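Local coordinates for aspartate-semialdehyde dehydrogenase 2 (Vibrio cholerae, PDB 2R00), which catalyses the NADPH-dependent reductive dephosphorylation of L-aspartyl-4-phosphate to L-aspartate-semialdehyde, a step on the routes to lysine and methionine, at residues N5-G10 and F61-V66; A245-V250 and N308-A313. One frame throughout, in Å; residues are numbered along the deposited sequence.

In the fold
The two contacts belong to different domains and lie on opposite sides of the chain's centre, with their centres 37 Å apart and their nearest atoms about 20 Å apart. Contact 1 comes first and is complete before contact 2 begins. It sets a loop against strand 4-9 of the mixed sheet in the N-terminal nucleotide-binding domain, away from the annotated sites. Contact 2 pairs strands 244-252 and 306-313, neighbours inside the mixed sheet of the C-terminal dimerization domain. There the side chain of Glu246 lies about 7 Å from that of Cys131, the acyl-thioester nucleophile, while residues on the other face reach the second subunit.

Contact 1: N5-G10 and F61-V66; sequences NVAIFG and FDWSQV
Asn5 and Val66 mark the closest backbone approach, their CA atoms 4.6 Å apart, where the loop with the short 3-10 segment 63-65 comes up to strand 4-9; residues 61-66 make no backbone hydrogen bond to 5-10, and the pairing begins one residue later, between Asn5 and His67. The first torsion of Asn5 sets CG beside its backbone N, anti to the carbonyl carbon (chi1 -69°), and the amide ends near the carbonyl of Gln65. Asn5 ND2 donates to Gln65 O over 2.9 Å, but the N-H...O angle of 127° makes this a weak bond; the other end of the same amide, OD1, accepts from the backbone N of Glu32. The amide therefore joins the loop to the strand next door.

Van der Waals packing takes over further along. Val66 lays CG1 against the strand backbone, 3.9 Å from Ala7 N, and the same methyl makes an apolar contact with Ala7 CB at 4.1 Å. Trp63 comes nearest to Ala7 through CZ3, 4.5 Å from Ala7 CB, in an oblique approach. Within the loop, Phe61 turns its ring edge to this indole and places CD2 3.7 Å above the indole plane, over its centre. An Asx turn starts the 3-10 segment: Asp62 OD1 accepts from Ser64 N at 3.1 Å.

The contact packs the link between strands 51-57 and 68-71 onto the Rossmann-type sheet. Val66 also touches Phe34 of strand 30-37, and Trp63 fits against Trp81, Ile84 and Ala85 of helix 75-87; on the opposite face of strand 4-9, Ile8 meets helix 14-25.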
ATOM      1  N   ASN A   5     -15.035  35.145 -19.961  1.00 33.62           N
ATOM      2  CA  ASN A   5     -16.053  34.175 -20.312  1.00 32.51           C
ATOM      3  C   ASN A   5     -15.460  32.766 -20.282  1.00 31.57           C
ATOM      4  O   ASN A   5     -14.374  32.509 -20.839  1.00 31.21           O
ATOM      5  CB  ASN A   5     -16.652  34.489 -21.683  1.00 32.97           C
ATOM      6  CG  ASN A   5     -17.492  35.764 -21.681  1.00 34.42           C
ATOM      7  OD1 ASN A   5     -18.099  36.128 -20.667  1.00 33.99           O
ATOM      8  ND2 ASN A   5     -17.522  36.451 -22.821  1.00 35.95           N
ATOM      9  N   VAL A   6     -16.180  31.870 -19.614  1.00 30.40           N
ATOM     10  CA  VAL A   6     -15.703  30.520 -19.334  1.00 29.44           C
ATOM     11  C   VAL A   6     -16.766  29.472 -19.665  1.00 28.40           C
ATOM     12  O   VAL A   6     -17.944  29.630 -19.325  1.00 28.05           O
ATOM     13  CB  VAL A   6     -15.276  30.380 -17.848  1.00 29.56           C
ATOM     14  CG1 VAL A   6     -14.737  28.974 -17.560  1.00 29.67           C
ATOM     15  CG2 VAL A   6     -14.232  31.439 -17.487  1.00 29.17           C
ATOM     16  N   ALA A   7     -16.333  28.410 -20.334  1.00 27.28           N
ATOM     17  CA  ALA A   7     -17.176  27.255 -20.619  1.00 26.58           C
ATOM     18  C   ALA A   7     -16.718  26.056 -19.803  1.00 26.55           C
ATOM     19  O   ALA A   7     -15.512  25.862 -19.578  1.00 25.77           O
ATOM     20  CB  ALA A   7     -17.136  26.903 -22.112  1.00 26.59           C
ATOM     21  N   ILE A   8     -17.685  25.252 -19.374  1.00 26.23           N
ATOM     22  CA  ILE A   8     -17.406  23.929 -18.835  1.00 26.55           C
ATOM     23  C   ILE A   8     -18.067  22.925 -19.761  1.00 26.77           C
ATOM     24  O   ILE A   8     -19.279  22.979 -19.973  1.00 26.78           O
ATOM     25  CB  ILE A   8     -17.940  23.749 -17.393  1.00 26.45           C
ATOM     26  CG1 ILE A   8     -17.234  24.711 -16.431  1.00 25.94           C
ATOM     27  CG2 ILE A   8     -17.747  22.292 -16.920  1.00 26.16           C
ATOM     28  CD1 ILE A   8     -17.915  24.819 -15.059  1.00 27.17           C
ATOM     29  N   PHE A   9     -17.266  22.029 -20.336  1.00 27.17           N
ATOM     30  CA  PHE A   9     -17.785  20.967 -21.201  1.00 27.43           C
ATOM     31  C   PHE A   9     -17.806  19.653 -20.437  1.00 27.88           C
ATOM     32  O   PHE A   9     -16.791  19.217 -19.907  1.00 27.63           O
ATOM     33  CB  PHE A   9     -16.964  20.862 -22.500  1.00 27.77           C
ATOM     34  CG  PHE A   9     -17.434  19.785 -23.452  1.00 27.67           C
ATOM     35  CD1 PHE A   9     -18.791  19.461 -23.572  1.00 28.78           C
ATOM     36  CD2 PHE A   9     -16.517  19.111 -24.255  1.00 28.10           C
ATOM     37  CE1 PHE A   9     -19.221  18.466 -24.463  1.00 28.97           C
ATOM     38  CE2 PHE A   9     -16.931  18.125 -25.161  1.00 27.22           C
ATOM     39  CZ  PHE A   9     -18.283  17.796 -25.262  1.00 28.58           C
ATOM     40  N   GLY A  10     -18.977  19.025 -20.395  1.00 28.47           N
ATOM     41  CA  GLY A  10     -19.218  17.893 -19.512  1.00 29.48           C
ATOM     42  C   GLY A  10     -19.816  18.398 -18.211  1.00 30.19           C
ATOM     43  O   GLY A  10     -19.557  17.848 -17.142  1.00 30.28           O
ATOM     44  N   PHE A  61     -22.925  25.125 -30.089  1.00 35.70           N
ATOM     45  CA  PHE A  61     -22.223  26.188 -29.375  1.00 35.08           C
ATOM     46  C   PHE A  61     -21.259  26.994 -30.245  1.00 34.90           C
ATOM     47  O   PHE A  61     -20.496  26.427 -31.031  1.00 35.14           O
ATOM     48  CB  PHE A  61     -21.502  25.617 -28.145  1.00 34.73           C
ATOM     49  CG  PHE A  61     -20.976  26.665 -27.205  1.00 34.56           C
ATOM     50  CD1 PHE A  61     -21.846  27.512 -26.520  1.00 34.27           C
ATOM     51  CD2 PHE A  61     -19.602  26.806 -26.994  1.00 33.68           C
ATOM     52  CE1 PHE A  61     -21.359  28.485 -25.644  1.00 33.96           C
ATOM     53  CE2 PHE A  61     -19.106  27.767 -26.119  1.00 33.12           C
ATOM     54  CZ  PHE A  61     -19.986  28.612 -25.442  1.00 34.07           C
ATOM     55  N   ASP A  62     -21.313  28.316 -30.092  1.00 34.31           N
ATOM     56  CA  ASP A  62     -20.365  29.245 -30.704  1.00 34.13           C
ATOM     57  C   ASP A  62     -19.224  29.489 -29.713  1.00 33.55           C
ATOM     58  O   ASP A  62     -19.419  30.121 -28.676  1.00 33.41           O
ATOM     59  CB  ASP A  62     -21.077  30.567 -31.077  1.00 34.58           C
ATOM     60  CG  ASP A  62     -20.116  31.658 -31.536  1.00 35.36           C
ATOM     61  OD1 ASP A  62     -18.973  31.342 -31.922  1.00 35.97           O
ATOM     62  OD2 ASP A  62     -20.509  32.850 -31.510  1.00 37.04           O
ATOM     63  N   TRP A  63     -18.036  28.983 -30.040  1.00 32.93           N
ATOM     64  CA  TRP A  63     -16.890  29.015 -29.127  1.00 32.39           C
ATOM     65  C   TRP A  63     -16.248  30.400 -29.030  1.00 33.07           C
ATOM     66  O   TRP A  63     -15.482  30.662 -28.104  1.00 32.83           O
ATOM     67  CB  TRP A  63     -15.840  27.959 -29.525  1.00 30.87           C
ATOM     68  CG  TRP A  63     -16.309  26.525 -29.371  1.00 29.64           C
ATOM     69  CD1 TRP A  63     -16.848  25.731 -30.337  1.00 28.44           C
ATOM     70  CD2 TRP A  63     -16.259  25.725 -28.177  1.00 28.38           C
ATOM     71  NE1 TRP A  63     -17.145  24.487 -29.824  1.00 28.06           N
ATOM     72  CE2 TRP A  63     -16.790  24.457 -28.501  1.00 28.56           C
ATOM     73  CE3 TRP A  63     -15.810  25.955 -26.867  1.00 29.37           C
ATOM     74  CZ2 TRP A  63     -16.889  23.416 -27.559  1.00 28.54           C
ATOM     75  CZ3 TRP A  63     -15.914  24.917 -25.927  1.00 28.50           C
ATOM     76  CH2 TRP A  63     -16.445  23.666 -26.284  1.00 27.89           C
ATOM     77  N   SER A  64     -16.571  31.280 -29.982  1.00 33.92           N
ATOM     78  CA  SER A  64     -16.097  32.674 -29.982  1.00 34.56           C
ATOM     79  C   SER A  64     -16.547  33.448 -28.754  1.00 34.63           C
ATOM     80  O   SER A  64     -15.983  34.498 -28.425  1.00 35.12           O
ATOM     81  CB  SER A  64     -16.569  33.401 -31.242  1.00 34.54           C
ATOM     82  OG  SER A  64     -15.845  32.939 -32.372  1.00 36.94           O
ATOM     83  N   GLN A  65     -17.563  32.924 -28.083  1.00 34.79           N
ATOM     84  CA  GLN A  65     -18.093  33.524 -26.857  1.00 34.94           C
ATOM     85  C   GLN A  65     -17.156  33.445 -25.648  1.00 34.44           C
ATOM     86  O   GLN A  65     -17.309  34.221 -24.705  1.00 34.80           O
ATOM     87  CB  GLN A  65     -19.428  32.877 -26.493  1.00 34.86           C
ATOM     88  CG  GLN A  65     -20.530  33.130 -27.504  1.00 36.70           C
ATOM     89  CD  GLN A  65     -21.794  32.379 -27.178  1.00 37.60           C
ATOM     90  OE1 GLN A  65     -21.886  31.166 -27.381  1.00 38.23           O
ATOM     91  NE2 GLN A  65     -22.789  33.096 -26.674  1.00 39.25           N
ATOM     92  N   VAL A  66     -16.196  32.519 -25.661  1.00 33.92           N
ATOM     93  CA  VAL A  66     -15.415  32.243 -24.441  1.00 32.64           C
ATOM     94  C   VAL A  66     -13.911  32.435 -24.587  1.00 32.08           C
ATOM     95  O   VAL A  66     -13.355  32.296 -25.682  1.00 32.11           O
ATOM     96  CB  VAL A  66     -15.720  30.837 -23.833  1.00 33.02           C
ATOM     97  CG1 VAL A  66     -17.138  30.784 -23.284  1.00 33.75           C
ATOM     98  CG2 VAL A  66     -15.526  29.742 -24.845  1.00 31.92           C
TER

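Contact 2: A245-V250 and N308-A313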
ATOM      1  N   ALA A 245      -5.703   6.853  -2.203  1.00 28.45           N
ATOM      2  CA  ALA A 245      -4.490   6.884  -1.388  1.00 27.95           C
ATOM      3  C   ALA A 245      -3.281   6.428  -2.192  1.00 27.53           C
ATOM      4  O   ALA A 245      -3.429   5.695  -3.173  1.00 27.62           O
ATOM      5  CB  ALA A 245      -4.662   6.021  -0.148  1.00 27.23           C
ATOM      6  N   GLU A 246      -2.099   6.881  -1.769  1.00 27.28           N
ATOM      7  CA  GLU A 246      -0.820   6.481  -2.349  1.00 27.37           C
ATOM      8  C   GLU A 246       0.198   6.292  -1.251  1.00 26.81           C
ATOM      9  O   GLU A 246       0.267   7.095  -0.341  1.00 26.85           O
ATOM     10  CB  GLU A 246      -0.273   7.559  -3.269  1.00 27.97           C
ATOM     11  CG  GLU A 246      -1.228   8.013  -4.315  1.00 29.71           C
ATOM     12  CD  GLU A 246      -0.673   9.119  -5.132  1.00 31.45           C
ATOM     13  OE1 GLU A 246       0.084   9.956  -4.596  1.00 34.26           O
ATOM     14  OE2 GLU A 246      -0.994   9.153  -6.317  1.00 33.28           O
ATOM     15  N   ALA A 247       0.988   5.230  -1.358  1.00 26.34           N
ATOM     16  CA  ALA A 247       2.151   5.012  -0.508  1.00 25.63           C
ATOM     17  C   ALA A 247       3.363   5.351  -1.360  1.00 25.26           C
ATOM     18  O   ALA A 247       3.497   4.839  -2.484  1.00 25.31           O
ATOM     19  CB  ALA A 247       2.211   3.553  -0.054  1.00 25.14           C
ATOM     20  N   VAL A 248       4.224   6.234  -0.858  1.00 25.05           N
ATOM     21  CA  VAL A 248       5.340   6.751  -1.660  1.00 25.04           C
ATOM     22  C   VAL A 248       6.676   6.495  -0.982  1.00 25.24           C
ATOM     23  O   VAL A 248       6.878   6.860   0.185  1.00 24.68           O
ATOM     24  CB  VAL A 248       5.227   8.294  -1.934  1.00 25.28           C
ATOM     25  CG1 VAL A 248       6.283   8.742  -2.956  1.00 25.25           C
ATOM     26  CG2 VAL A 248       3.834   8.667  -2.417  1.00 25.44           C
ATOM     27  N   HIS A 249       7.581   5.854  -1.718  1.00 25.44           N
ATOM     28  CA  HIS A 249       8.974   5.792  -1.312  1.00 26.48           C
ATOM     29  C   HIS A 249       9.826   6.564  -2.313  1.00 26.87           C
ATOM     30  O   HIS A 249       9.700   6.353  -3.525  1.00 27.09           O
ATOM     31  CB  HIS A 249       9.479   4.348  -1.215  1.00 26.30           C
ATOM     32  CG  HIS A 249      10.948   4.257  -0.933  1.00 26.58           C
ATOM     33  ND1 HIS A 249      11.471   4.341   0.339  1.00 28.23           N
ATOM     34  CD2 HIS A 249      12.008   4.132  -1.766  1.00 27.52           C
ATOM     35  CE1 HIS A 249      12.788   4.248   0.277  1.00 26.56           C
ATOM     36  NE2 HIS A 249      13.138   4.124  -0.990  1.00 26.07           N
ATOM     37  N   VAL A 250      10.682   7.448  -1.803  1.00 27.45           N
ATOM     38  CA  VAL A 250      11.609   8.194  -2.648  1.00 28.36           C
ATOM     39  C   VAL A 250      13.073   7.991  -2.253  1.00 28.67           C
ATOM     40  O   VAL A 250      13.434   8.007  -1.079  1.00 28.30           O
ATOM     41  CB  VAL A 250      11.253   9.716  -2.755  1.00 28.65           C
ATOM     42  CG1 VAL A 250       9.849   9.884  -3.329  1.00 29.06           C
ATOM     43  CG2 VAL A 250      11.351  10.414  -1.426  1.00 29.27           C
ATOM     44  N   ASN A 308       9.810   7.988   3.170  1.00 26.08           N
ATOM     45  CA  ASN A 308       8.516   7.341   3.006  1.00 25.33           C
ATOM     46  C   ASN A 308       7.404   8.264   3.490  1.00 24.76           C
ATOM     47  O   ASN A 308       7.562   8.956   4.489  1.00 24.26           O
ATOM     48  CB  ASN A 308       8.459   6.044   3.821  1.00 25.43           C
ATOM     49  CG  ASN A 308       9.495   5.038   3.384  1.00 26.06           C
ATOM     50  OD1 ASN A 308       9.296   4.314   2.407  1.00 26.45           O
ATOM     51  ND2 ASN A 308      10.609   4.984   4.106  1.00 26.51           N
ATOM     52  N   LEU A 309       6.284   8.258   2.775  1.00 24.17           N
ATOM     53  CA  LEU A 309       5.100   9.021   3.155  1.00 24.18           C
ATOM     54  C   LEU A 309       3.886   8.429   2.459  1.00 23.79           C
ATOM     55  O   LEU A 309       4.022   7.751   1.440  1.00 23.70           O
ATOM     56  CB  LEU A 309       5.245  10.507   2.784  1.00 24.37           C
ATOM     57  CG  LEU A 309       5.430  10.862   1.297  1.00 26.22           C
ATOM     58  CD1 LEU A 309       4.834  12.211   0.993  1.00 28.64           C
ATOM     59  CD2 LEU A 309       6.882  10.816   0.885  1.00 29.70           C
ATOM     60  N   TRP A 310       2.710   8.678   3.026  1.00 23.59           N
ATOM     61  CA  TRP A 310       1.439   8.351   2.400  1.00 23.79           C
ATOM     62  C   TRP A 310       0.681   9.631   2.105  1.00 24.13           C
ATOM     63  O   TRP A 310       0.756  10.597   2.862  1.00 23.55           O
ATOM     64  CB  TRP A 310       0.596   7.455   3.307  1.00 23.81           C
ATOM     65  CG  TRP A 310       1.042   6.011   3.312  1.00 23.05           C
ATOM     66  CD1 TRP A 310       2.274   5.533   3.668  1.00 23.18           C
ATOM     67  CD2 TRP A 310       0.252   4.866   2.963  1.00 23.28           C
ATOM     68  NE1 TRP A 310       2.301   4.160   3.551  1.00 23.35           N
ATOM     69  CE2 TRP A 310       1.073   3.725   3.127  1.00 22.88           C
ATOM     70  CE3 TRP A 310      -1.069   4.692   2.523  1.00 23.06           C
ATOM     71  CZ2 TRP A 310       0.615   2.431   2.868  1.00 22.84           C
ATOM     72  CZ3 TRP A 310      -1.520   3.414   2.264  1.00 23.46           C
ATOM     73  CH2 TRP A 310      -0.685   2.294   2.443  1.00 23.50           C
ATOM     74  N   VAL A 311      -0.029   9.630   0.983  1.00 24.55           N
ATOM     75  CA  VAL A 311      -0.717  10.808   0.484  1.00 25.11           C
ATOM     76  C   VAL A 311      -2.142  10.392   0.189  1.00 25.53           C
ATOM     77  O   VAL A 311      -2.372   9.368  -0.462  1.00 25.50           O
ATOM     78  CB  VAL A 311      -0.041  11.346  -0.814  1.00 25.70           C
ATOM     79  CG1 VAL A 311      -0.691  12.640  -1.265  1.00 25.03           C
ATOM     80  CG2 VAL A 311       1.433  11.546  -0.605  1.00 25.13           C
ATOM     81  N   VAL A 312      -3.100  11.164   0.691  1.00 26.14           N
ATOM     82  CA  VAL A 312      -4.513  10.840   0.546  1.00 26.75           C
ATOM     83  C   VAL A 312      -5.285  12.015  -0.071  1.00 28.04           C
ATOM     84  O   VAL A 312      -4.987  13.181   0.194  1.00 27.73           O
ATOM     85  CB  VAL A 312      -5.140  10.386   1.911  1.00 26.79           C
ATOM     86  CG1 VAL A 312      -6.652  10.283   1.825  1.00 26.00           C
ATOM     87  CG2 VAL A 312      -4.563   9.031   2.349  1.00 25.99           C
ATOM     88  N   ALA A 313      -6.246  11.682  -0.926  1.00 29.46           N
ATOM     89  CA  ALA A 313      -7.294  12.609  -1.357  1.00 31.34           C
ATOM     90  C   ALA A 313      -8.625  11.991  -0.978  1.00 32.66           C
ATOM     91  O   ALA A 313      -8.939  10.864  -1.404  1.00 32.87           O
ATOM     92  CB  ALA A 313      -7.244  12.833  -2.855  1.00 31.24           C
TER
HETATM   93  O   HOH W   1       6.115   3.920   1.767  1.00 44.73           O
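His249 sends CG anti to its backbone N (chi1 174°), and Asn308 sets its own CG beside the backbone N (chi1 -61°), which puts the two CG atoms where imidazole and amide can meet across a non-hydrogen-bonded pair. His249 ND1 donates to Asn308 OD1 over 3.0 Å, ring and amide planes oblique to each other; the oxygen lies near the ring plane, yet the donor stands well above the carbonyl plane. A water also donates to OD1 and, weakly, to Val248 O. Asn308 ND2 has its main partner in Asp300 OD1.

On the same face, the Trp310 indole turns one face to Ala247, whose CB sits over it, 3.7 Å from the six-membered ring centroid, a CH-pi contact. Farther on, Ala245 CB meets Val312 CG2 at 3.9 Å. The other face carries Val248, which touches Leu309 CD2 through CB and Val311 CG2 through CG2, and Glu246, lying alongside Val311.

The strands run antiparallel, at 162°, with axes 4.7 Å apart. Paired backbone bonds join Glu246 to Val311 and Val248 to Leu309, Val248 N reaching Leu309 O at 2.8 Å.

Strands 149-159 and 292-300 flank this pair in the dimerization-domain sheet. Helix 131-147 covers Glu246 with Ser132, Gln135 and Met136, and the Glu246 side chain is about 3 Å from that of His244, the predicted proton acceptor. The face bearing Ala245 and Trp310 instead meets Cys197 of the second subunit, and Trp310 also packs on Tyr157 of strand 149-159 and makes a cation-pi contact with Arg296 of strand 292-300.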